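Local coordinates for protein ribokinase, putative (PDB 3B1N) that acts as a nucleoside kinase of the ribokinase (PfkB) family, probably passing a phosphate from ATP to the ribose 5'-hydroxyl of nucleosides such as inosine and mizoribine, at residues D12-T16 with H286-Q290; Y55-G61 with Q290-R296; F255-Y261 with A272-S277. Numbering follows the deposited sequence.

Contact 1 of 3, residues D12-T16 with H286-Q290; sequences DNIMT and HQGPQ. With MZR (5-hydroxy-1-(beta-D-ribofuranosyl)-1H-imidazole-4-carboxamide), chain F.
One side of the nucleoside's ribose site is set here by Asp12, on the lid strand of a ribokinase-fold kinase, where that strand faces the loop after helix 269-284. Asp12, in the m rotamer, accepts hydrogen bonds from the 2'- and 3'-hydroxyls of mizoribine: MZR O2' to Asp12 OD1 at 2.8 Å, MZR O3' to Asp12 OD2 at 2.5 Å. Residues 12-16 are extended, while 286-290 form an irregular loop; the nearest CA atoms are those of Ile14 and Gly288, 7.4 Å apart. Asp12, Ile14 and Thr16 direct their CA-to-CB bonds toward the loop. Ile14 (m, t) sets CD1 3.7 Å from Pro289 CD and 4.1 Å from Gly288 CA, and Pro289 CG lies 3.5 Å from Asp12 OD2. Gly288, at phi 107° and psi 154°, takes a conformation in which a CB would jam against the preceding carbonyl. Gln287 (chi1 t, chi2 p) carries NE2 to 3.8 Å from Ile14 CG2. Loop and strand meet without a hydrogen bond, mainly through Ile14, Pro289 and Gln287, while both carboxylate oxygens of Asp12 accept from the ribose.

Contact 2 of 3, residues Y55-G61 with Q290-R296; sequences YALNLLG and QTYAPTR
Tyr55 (chi1 t) lays its ring over Gln290, whose CB sits 3.8 Å from the ring centroid in a CH-pi contact, and sends its OH to Tyr292 O, a 2.6 Å hydrogen bond. The ring edge also faces Tyr292 in an offset edge-to-face pair, centroids 5.6 Å apart and planes at 68°. Helix 49-59 thus meets the irregular loop leading into helix 296-307, with nearest CA atoms Tyr55-Gln290 at 6.7 Å and Leu60-Arg296 at 5.9 Å. Leu59 (m, t) fills the middle: CD1 is 3.5 Å from Tyr292 CE2, over the ring face, and 3.9 Å from Pro294 CD. A water lies 2.9 Å from Leu59 O and 2.7 Å from Pro294 O, within hydrogen-bonding reach of both. Gly61, at phi 86°, ends the helix in a Schellman motif, while Thr295 N-caps the next one. Arg296 NE donates to Leu60 O at 2.7 Å; its NH1 makes a salt bridge with Asp300. Two hydrogen bonds to backbone carbonyls, one donated from each segment, pin the loop to the helix end, with the apolar contacts of Leu59 between them.

Contact 3 of 3, residues F255-Y261 with A272-S277; sequences FRGGLLY and AGRLAS. With ADP (adenosine-5'-diphosphate), chain G.
Ala276, Phe255 and Leu275 carry most of this buried interface between helices 251-264 and 269-284, consecutive in the chain and nearly antiparallel. The short segments have axes 7.2 Å apart at closest approach, with a signed crossing angle of 150°. Ala276 points toward the partner helix, its CB 3.1 Å from Phe255 O and 3.3 Å from the Phe255 ring centroid, almost on the ring normal: a CH-pi contact. Here the backbones come closest, with the CA atoms of Phe255 (chi1 t) and Ala276 4.0 Å apart and Phe255 CA making a CA-H...O contact with Ala276 O at 3.4 Å. Leu275 (t, p) reaches CD2 to 3.7 Å from both Gly258 O and Tyr261 CD2. Gly258 CA lies 4.1 Å from Ala276 CA, and a CB there would clash with it. Leu259 (t, p) adds CD1, 4.1 Å from Ala276 CB. Ser277 turns its CA-to-CB bond away, and its OG accepts a hydrogen bond from ADP O2' at 3.3 Å while also bonding Pro238 O. This is a close antiparallel crossing of consecutive helices at small residues, Gly258 and Ala276: apolar and CH contacts join them, and the polar Ser277 is placed at the ADP ribose.

How the contacts relate
Gln290 belongs to both contact 1 and contact 2, whose centres are 16 Å apart; its side chain hydrogen-bonds Asn52, which itself hydrogen-bonds mizoribine. The two also touch where His286 CD2 lies 3.6 Å from Tyr292 CB, so one loop meets the lid strand first and helix 49-59 next. Contact 2 abuts contact 3, centres 12 Å apart: Leu60 CD1 is 3.7 Å from Gly258 CA, and Arg296 NH2 makes a weak hydrogen bond to Tyr261 OH. Contacts 1 and 3 do not touch, their nearest atoms being about 8 Å apart, yet Asp12 bonds the nucleoside ribose and Ser277 the ADP ribose, presumably those of phosphate acceptor and spent donor.

Contact 1 of 3, residues D12-T16 with H286-Q290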
loop_
_atom_site.group_PDB
_atom_site.type_symbol
_atom_site.label_atom_id
_atom_site.label_comp_id
_atom_site.label_asym_id
_atom_site.label_seq_id
_atom_site.Cartn_x
_atom_site.Cartn_y
_atom_site.Cartn_z
ATOM N N ASP B 12 7.099 9.026 -6.762
ATOM C CA ASP B 12 6.416 8.425 -5.627
ATOM C C ASP B 12 4.961 8.855 -5.540
ATOM O O ASP B 12 4.676 10.047 -5.653
ATOM C CB ASP B 12 7.098 8.816 -4.304
ATOM C CG ASP B 12 8.456 8.201 -4.130
ATOM O OD1 ASP B 12 8.828 7.256 -4.834
ATOM O OD2 ASP B 12 9.122 8.630 -3.182
ATOM N N ASN B 13 4.065 7.895 -5.316
ATOM C CA ASN B 13 2.661 8.212 -4.961
ATOM C C ASN B 13 2.492 7.722 -3.555
ATOM O O ASN B 13 2.542 6.521 -3.321
ATOM C CB ASN B 13 1.697 7.551 -5.949
ATOM C CG ASN B 13 1.675 8.318 -7.300
ATOM O OD1 ASN B 13 2.211 7.867 -8.281
ATOM N ND2 ASN B 13 1.099 9.522 -7.292
ATOM N N ILE B 14 2.401 8.690 -2.639
ATOM C CA ILE B 14 2.423 8.387 -1.212
ATOM C C ILE B 14 1.015 8.530 -0.626
ATOM O O ILE B 14 0.362 9.602 -0.729
ATOM C CB ILE B 14 3.381 9.308 -0.497
ATOM C CG1 ILE B 14 4.813 9.054 -1.032
ATOM C CG2 ILE B 14 3.334 9.033 1.039
ATOM C CD1 ILE B 14 5.767 10.190 -0.738
ATOM N N MET B 15 0.604 7.445 0.010
ATOM C CA MET B 15 -0.715 7.383 0.615
ATOM C C MET B 15 -0.500 7.225 2.100
ATOM O O MET B 15 -0.041 6.169 2.564
ATOM C CB MET B 15 -1.426 6.184 0.014
ATOM C CG MET B 15 -1.827 6.447 -1.478
ATOM S SD MET B 15 -1.963 4.932 -2.424
ATOM C CE MET B 15 -0.210 4.605 -2.799
ATOM N N THR B 16 -0.809 8.305 2.817
ATOM C CA THR B 16 -0.526 8.445 4.239
ATOM C C THR B 16 -1.719 8.003 5.076
ATOM O O THR B 16 -2.752 8.690 5.076
ATOM C CB THR B 16 -0.282 9.933 4.643
ATOM O OG1 THR B 16 0.756 10.501 3.844
ATOM C CG2 THR B 16 0.168 10.007 6.093
ATOM N N HIS B 286 7.294 17.624 6.342
ATOM C CA HIS B 286 6.723 17.992 5.060
ATOM C C HIS B 286 6.375 16.739 4.273
ATOM O O HIS B 286 6.955 15.672 4.494
ATOM C CB HIS B 286 7.675 18.898 4.263
ATOM C CG HIS B 286 8.102 20.109 5.015
ATOM N ND1 HIS B 286 7.407 21.303 4.966
ATOM C CD2 HIS B 286 9.115 20.288 5.899
ATOM C CE1 HIS B 286 7.989 22.168 5.784
ATOM N NE2 HIS B 286 9.042 21.586 6.342
ATOM N N GLN B 287 5.437 16.883 3.341
ATOM C CA GLN B 287 4.886 15.768 2.580
ATOM C C GLN B 287 5.802 15.501 1.418
ATOM O O GLN B 287 6.032 16.431 0.634
ATOM C CB GLN B 287 3.522 16.230 2.015
ATOM C CG GLN B 287 2.848 15.228 1.119
ATOM C CD GLN B 287 2.634 13.931 1.816
ATOM O OE1 GLN B 287 2.269 13.910 3.002
ATOM N NE2 GLN B 287 2.879 12.820 1.110
ATOM N N GLY B 288 6.261 14.262 1.251
ATOM C CA GLY B 288 7.110 13.939 0.112
ATOM C C GLY B 288 8.511 13.748 0.680
ATOM O O GLY B 288 8.865 14.361 1.699
ATOM N N PRO B 289 9.352 12.965 0.007
ATOM C CA PRO B 289 10.736 12.804 0.496
ATOM C C PRO B 289 11.616 14.032 0.265
ATOM O O PRO B 289 12.644 14.115 0.944
ATOM C CB PRO B 289 11.260 11.581 -0.282
ATOM C CG PRO B 289 10.308 11.398 -1.408
ATOM C CD PRO B 289 8.998 11.999 -1.062
ATOM N N GLN B 290 11.252 14.955 -0.646
ATOM C CA GLN B 290 12.161 16.059 -0.983
ATOM C C GLN B 290 11.512 17.442 -0.912
ATOM O O GLN B 290 12.055 18.404 -1.454
ATOM C CB GLN B 290 12.765 15.856 -2.379
ATOM C CG GLN B 290 13.560 14.557 -2.591
ATOM C CD GLN B 290 13.951 14.391 -4.066
ATOM O OE1 GLN B 290 14.166 15.411 -4.782
ATOM N NE2 GLN B 290 14.156 13.158 -4.501
HETATM N N1 MZR F . 13.910 -0.397 -4.937
HETATM O O3 MZR F . 13.871 2.346 -4.428
HETATM C C4 MZR F . 12.686 1.955 -3.769
HETATM C C5 MZR F . 12.171 0.607 -3.684
HETATM C C6 MZR F . 12.773 -0.585 -4.288
HETATM O O6 MZR F . 12.142 -1.652 -4.133
HETATM N N7 MZR F . 11.030 0.756 -2.957
HETATM C C8 MZR F . 10.890 2.063 -2.636
HETATM N N9 MZR F . 11.908 2.821 -3.135
HETATM C "C1'" MZR F . 12.116 4.266 -2.944
HETATM C "C2'" MZR F . 10.927 5.183 -3.177
HETATM O "O2'" MZR F . 11.014 5.615 -4.531
HETATM C "C3'" MZR F . 11.131 6.270 -2.092
HETATM O "O3'" MZR F . 11.324 7.608 -2.557
HETATM C "C4'" MZR F . 12.325 5.805 -1.302
HETATM O "O4'" MZR F . 12.368 4.412 -1.550
HETATM C "C5'" MZR F . 12.149 6.075 0.174
HETATM O "O5'" MZR F . 13.367 5.618 0.821
#

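Contact 2 of 3, residues Y55-G61 with Q290-R296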
loop_
_atom_site.group_PDB
_atom_site.type_symbol
_atom_site.label_atom_id
_atom_site.label_comp_id
_atom_site.label_asym_id
_atom_site.label_seq_id
_atom_site.Cartn_x
_atom_site.Cartn_y
_atom_site.Cartn_z
ATOM N N TYR B 55 19.379 14.798 -2.792
ATOM C CA TYR B 55 18.697 16.061 -2.458
ATOM C C TYR B 55 19.193 16.540 -1.072
ATOM O O TYR B 55 19.467 17.738 -0.904
ATOM C CB TYR B 55 17.174 15.834 -2.476
ATOM C CG TYR B 55 16.384 17.066 -2.102
ATOM C CD1 TYR B 55 16.178 18.082 -3.030
ATOM C CD2 TYR B 55 15.880 17.198 -0.827
ATOM C CE1 TYR B 55 15.497 19.247 -2.676
ATOM C CE2 TYR B 55 15.158 18.359 -0.475
ATOM C CZ TYR B 55 14.993 19.348 -1.388
ATOM O OH TYR B 55 14.301 20.519 -1.081
ATOM N N ALA B 56 19.271 15.628 -0.114
ATOM C CA ALA B 56 19.758 15.955 1.228
ATOM C C ALA B 56 21.206 16.440 1.206
ATOM O O ALA B 56 21.511 17.479 1.806
ATOM C CB ALA B 56 19.599 14.781 2.169
ATOM N N LEU B 57 22.048 15.751 0.452
ATOM C CA LEU B 57 23.469 16.138 0.398
ATOM C C LEU B 57 23.563 17.523 -0.249
ATOM O O LEU B 57 24.359 18.377 0.214
ATOM C CB LEU B 57 24.261 15.047 -0.298
ATOM C CG LEU B 57 25.758 15.343 -0.366
ATOM C CD1 LEU B 57 26.275 15.524 1.073
ATOM C CD2 LEU B 57 26.389 14.109 -0.991
ATOM N N ASN B 58 22.744 17.794 -1.269
ATOM C CA ASN B 58 22.714 19.082 -1.966
ATOM C C ASN B 58 22.235 20.214 -1.069
ATOM O O ASN B 58 22.776 21.360 -1.109
ATOM C CB ASN B 58 21.852 18.947 -3.237
ATOM C CG ASN B 58 22.011 20.110 -4.176
ATOM O OD1 ASN B 58 23.133 20.380 -4.643
ATOM N ND2 ASN B 58 20.926 20.813 -4.439
ATOM N N LEU B 59 21.236 19.954 -0.222
ATOM C CA LEU B 59 20.795 20.980 0.742
ATOM C C LEU B 59 21.945 21.376 1.657
ATOM O O LEU B 59 21.998 22.532 2.109
ATOM C CB LEU B 59 19.689 20.422 1.648
ATOM C CG LEU B 59 18.296 20.294 1.057
ATOM C CD1 LEU B 59 17.422 19.584 2.101
ATOM C CD2 LEU B 59 17.692 21.657 0.668
ATOM N N LEU B 60 22.823 20.441 1.957
ATOM C CA LEU B 60 23.938 20.710 2.909
ATOM C C LEU B 60 25.111 21.422 2.193
ATOM O O LEU B 60 26.082 21.835 2.849
ATOM C CB LEU B 60 24.397 19.446 3.586
ATOM C CG LEU B 60 23.373 18.875 4.602
ATOM C CD1 LEU B 60 23.630 17.428 4.918
ATOM C CD2 LEU B 60 23.455 19.784 5.898
ATOM N N GLY B 61 24.987 21.588 0.883
ATOM C CA GLY B 61 26.074 22.203 0.084
ATOM C C GLY B 61 27.126 21.205 -0.376
ATOM O O GLY B 61 28.232 21.613 -0.786
ATOM N N GLN B 290 11.252 14.955 -0.646
ATOM C CA GLN B 290 12.161 16.059 -0.983
ATOM C C GLN B 290 11.512 17.442 -0.912
ATOM O O GLN B 290 12.055 18.404 -1.454
ATOM C CB GLN B 290 12.765 15.856 -2.379
ATOM C CG GLN B 290 13.560 14.557 -2.591
ATOM C CD GLN B 290 13.951 14.391 -4.066
ATOM O OE1 GLN B 290 14.166 15.411 -4.782
ATOM N NE2 GLN B 290 14.156 13.158 -4.501
ATOM N N THR B 291 10.400 17.608 -0.213
ATOM C CA THR B 291 9.803 18.943 -0.248
ATOM C C THR B 291 10.320 19.872 0.847
ATOM O O THR B 291 10.279 21.104 0.657
ATOM C CB THR B 291 8.286 18.916 -0.314
ATOM O OG1 THR B 291 7.761 18.485 0.944
ATOM C CG2 THR B 291 7.856 17.966 -1.399
ATOM N N TYR B 292 10.836 19.311 1.943
ATOM C CA TYR B 292 11.578 20.126 2.907
ATOM C C TYR B 292 12.701 20.882 2.211
ATOM O O TYR B 292 13.401 20.332 1.362
ATOM C CB TYR B 292 12.082 19.293 4.094
ATOM C CG TYR B 292 13.299 18.393 3.842
ATOM C CD1 TYR B 292 13.279 17.393 2.856
ATOM C CD2 TYR B 292 14.466 18.574 4.591
ATOM C CE1 TYR B 292 14.412 16.594 2.669
ATOM C CE2 TYR B 292 15.586 17.786 4.415
ATOM C CZ TYR B 292 15.540 16.793 3.409
ATOM O OH TYR B 292 16.670 16.035 3.219
ATOM N N ALA B 293 12.793 22.178 2.480
ATOM C CA ALA B 293 13.794 22.983 1.805
ATOM C C ALA B 293 14.437 23.992 2.775
ATOM O O ALA B 293 14.422 25.227 2.495
ATOM C CB ALA B 293 13.150 23.702 0.582
ATOM N N PRO B 294 15.036 23.512 3.880
ATOM C CA PRO B 294 15.792 24.388 4.766
ATOM C C PRO B 294 16.987 25.030 4.053
ATOM O O PRO B 294 17.658 24.406 3.218
ATOM C CB PRO B 294 16.262 23.448 5.892
ATOM C CG PRO B 294 16.443 22.111 5.143
ATOM C CD PRO B 294 15.269 22.079 4.188
ATOM N N THR B 295 17.245 26.286 4.395
ATOM C CA THR B 295 18.480 26.884 3.972
ATOM C C THR B 295 19.607 26.287 4.766
ATOM O O THR B 295 19.449 25.671 5.848
ATOM C CB THR B 295 18.501 28.411 4.174
ATOM O OG1 THR B 295 18.462 28.693 5.564
ATOM C CG2 THR B 295 17.329 29.068 3.444
ATOM N N ARG B 296 20.796 26.449 4.231
ATOM C CA ARG B 296 21.917 25.921 4.943
ATOM C C ARG B 296 22.102 26.595 6.317
ATOM O O ARG B 296 22.423 25.947 7.295
ATOM C CB ARG B 296 23.170 26.069 4.071
ATOM C CG ARG B 296 24.331 25.468 4.724
ATOM C CD ARG B 296 24.217 23.990 4.543
ATOM N NE ARG B 296 25.395 23.254 4.997
ATOM C CZ ARG B 296 25.678 23.059 6.276
ATOM N NH1 ARG B 296 24.874 23.564 7.191
ATOM N NH2 ARG B 296 26.742 22.362 6.611
HETATM O O HOH W 1 19.843 24.478 1.610
#

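Contact 3 of 3, residues F255-Y261 with A272-S277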
loop_
_atom_site.group_PDB
_atom_site.type_symbol
_atom_site.label_atom_id
_atom_site.label_comp_id
_atom_site.label_asym_id
_atom_site.label_seq_id
_atom_site.Cartn_x
_atom_site.Cartn_y
_atom_site.Cartn_z
ATOM N N PHE B 255 18.546 11.208 6.325
ATOM C CA PHE B 255 19.584 10.805 7.293
ATOM C C PHE B 255 20.860 10.410 6.569
ATOM O O PHE B 255 21.958 10.864 6.909
ATOM C CB PHE B 255 18.994 9.661 8.164
ATOM C CG PHE B 255 19.905 9.172 9.260
ATOM C CD1 PHE B 255 19.691 9.533 10.607
ATOM C CD2 PHE B 255 20.942 8.290 8.958
ATOM C CE1 PHE B 255 20.573 9.013 11.614
ATOM C CE2 PHE B 255 21.772 7.779 9.947
ATOM C CZ PHE B 255 21.596 8.165 11.271
ATOM N N ARG B 256 20.742 9.569 5.555
ATOM C CA ARG B 256 21.963 9.132 4.827
ATOM C C ARG B 256 22.662 10.308 4.145
ATOM O O ARG B 256 23.912 10.329 4.143
ATOM C CB ARG B 256 21.572 8.048 3.802
ATOM C CG ARG B 256 21.386 6.714 4.497
ATOM C CD ARG B 256 20.447 5.848 3.676
ATOM N NE ARG B 256 20.192 4.552 4.283
ATOM C CZ ARG B 256 19.517 4.355 5.427
ATOM N NH1 ARG B 256 19.106 5.358 6.183
ATOM N NH2 ARG B 256 19.317 3.139 5.847
ATOM N N GLY B 257 21.940 11.271 3.588
ATOM C CA GLY B 257 22.562 12.511 3.049
ATOM C C GLY B 257 23.394 13.203 4.117
ATOM O O GLY B 257 24.562 13.602 3.854
ATOM N N GLY B 258 22.845 13.344 5.322
ATOM C CA GLY B 258 23.608 14.030 6.383
ATOM C C GLY B 258 24.811 13.223 6.802
ATOM O O GLY B 258 25.892 13.797 7.078
ATOM N N LEU B 259 24.647 11.921 6.909
ATOM C CA LEU B 259 25.782 11.063 7.260
ATOM C C LEU B 259 26.893 11.191 6.227
ATOM O O LEU B 259 28.066 11.341 6.618
ATOM C CB LEU B 259 25.324 9.628 7.382
ATOM C CG LEU B 259 26.218 8.822 8.297
ATOM C CD1 LEU B 259 25.909 9.186 9.750
ATOM C CD2 LEU B 259 25.960 7.334 8.056
ATOM N N LEU B 260 26.553 11.139 4.931
ATOM C CA LEU B 260 27.552 11.241 3.859
ATOM C C LEU B 260 28.265 12.606 3.957
ATOM O O LEU B 260 29.493 12.668 3.776
ATOM C CB LEU B 260 26.923 11.104 2.454
ATOM C CG LEU B 260 26.480 9.694 2.140
ATOM C CD1 LEU B 260 25.531 9.817 0.944
ATOM C CD2 LEU B 260 27.739 8.878 1.753
ATOM N N TYR B 261 27.530 13.682 4.238
ATOM C CA TYR B 261 28.170 15.001 4.341
ATOM C C TYR B 261 29.158 14.971 5.519
ATOM O O TYR B 261 30.312 15.453 5.390
ATOM C CB TYR B 261 27.096 16.074 4.608
ATOM C CG TYR B 261 27.673 17.456 4.655
ATOM C CD1 TYR B 261 27.873 18.169 3.489
ATOM C CD2 TYR B 261 28.057 18.014 5.884
ATOM C CE1 TYR B 261 28.393 19.434 3.505
ATOM C CE2 TYR B 261 28.602 19.303 5.918
ATOM C CZ TYR B 261 28.757 19.987 4.720
ATOM O OH TYR B 261 29.290 21.278 4.746
ATOM N N ALA B 272 28.381 13.473 12.973
ATOM C CA ALA B 272 27.825 13.053 11.674
ATOM C C ALA B 272 26.451 12.467 11.947
ATOM O O ALA B 272 25.510 12.729 11.197
ATOM C CB ALA B 272 28.707 11.999 11.019
ATOM N N GLY B 273 26.366 11.660 12.990
ATOM C CA GLY B 273 25.071 11.033 13.364
ATOM C C GLY B 273 24.045 12.089 13.713
ATOM O O GLY B 273 22.883 11.965 13.305
ATOM N N ARG B 274 24.435 13.123 14.475
ATOM C CA ARG B 274 23.446 14.113 14.874
ATOM C C ARG B 274 22.985 14.935 13.674
ATOM O O ARG B 274 21.811 15.324 13.591
ATOM C CB ARG B 274 24.031 15.002 15.991
ATOM C CG ARG B 274 23.990 14.281 17.309
ATOM C CD ARG B 274 24.788 15.062 18.353
ATOM N NE ARG B 274 24.566 14.459 19.690
ATOM C CZ ARG B 274 25.082 13.298 20.086
ATOM N NH1 ARG B 274 25.841 12.536 19.291
ATOM N NH2 ARG B 274 24.811 12.866 21.340
ATOM N N LEU B 275 23.894 15.200 12.717
ATOM C CA LEU B 275 23.473 15.921 11.529
ATOM C C LEU B 275 22.451 15.078 10.734
ATOM O O LEU B 275 21.459 15.639 10.272
ATOM C CB LEU B 275 24.706 16.297 10.656
ATOM C CG LEU B 275 24.330 17.037 9.377
ATOM C CD1 LEU B 275 23.721 18.420 9.655
ATOM C CD2 LEU B 275 25.613 17.214 8.510
ATOM N N ALA B 276 22.754 13.797 10.566
ATOM C CA ALA B 276 21.868 12.848 9.872
ATOM C C ALA B 276 20.488 12.864 10.565
ATOM O O ALA B 276 19.442 12.932 9.910
ATOM C CB ALA B 276 22.491 11.483 9.932
ATOM N N SER B 277 20.495 12.763 11.893
ATOM C CA SER B 277 19.280 12.743 12.719
ATOM C C SER B 277 18.474 14.026 12.517
ATOM O O SER B 277 17.232 13.993 12.298
ATOM C CB SER B 277 19.714 12.595 14.160
ATOM O OG SER B 277 18.540 12.504 14.951
HETATM P PB ADP G . 13.646 4.751 7.223
HETATM O O1B ADP G . 12.772 3.573 7.627
HETATM O O2B ADP G . 14.862 4.251 6.504
HETATM O O3B ADP G . 13.066 5.935 6.533
HETATM P PA ADP G . 13.756 5.664 10.079
HETATM O O1A ADP G . 12.225 5.594 10.175
HETATM O O2A ADP G . 14.592 4.830 11.002
HETATM O O3A ADP G . 14.308 5.297 8.644
HETATM O "O5'" ADP G . 14.010 7.199 10.228
HETATM C "C5'" ADP G . 15.349 7.646 9.986
HETATM C "C4'" ADP G . 15.767 8.801 10.884
HETATM O "O4'" ADP G . 14.886 9.921 10.654
HETATM C "C3'" ADP G . 15.661 8.497 12.398
HETATM O "O3'" ADP G . 16.819 7.791 12.872
HETATM C "C2'" ADP G . 15.423 9.881 12.945
HETATM O "O2'" ADP G . 16.682 10.573 13.094
HETATM C "C1'" ADP G . 14.615 10.579 11.887
HETATM N N9 ADP G . 13.166 10.391 12.178
HETATM C C8 ADP G . 12.309 9.411 11.746
HETATM N N7 ADP G . 11.069 9.593 12.306
HETATM C C5 ADP G . 11.165 10.620 13.136
HETATM C C6 ADP G . 10.251 11.297 14.054
HETATM N N6 ADP G . 8.974 10.831 14.140
HETATM N N1 ADP G . 10.699 12.327 14.748
HETATM C C2 ADP G . 11.973 12.776 14.651
HETATM N N3 ADP G . 12.853 12.214 13.813
HETATM C C4 ADP G . 12.527 11.153 13.076
#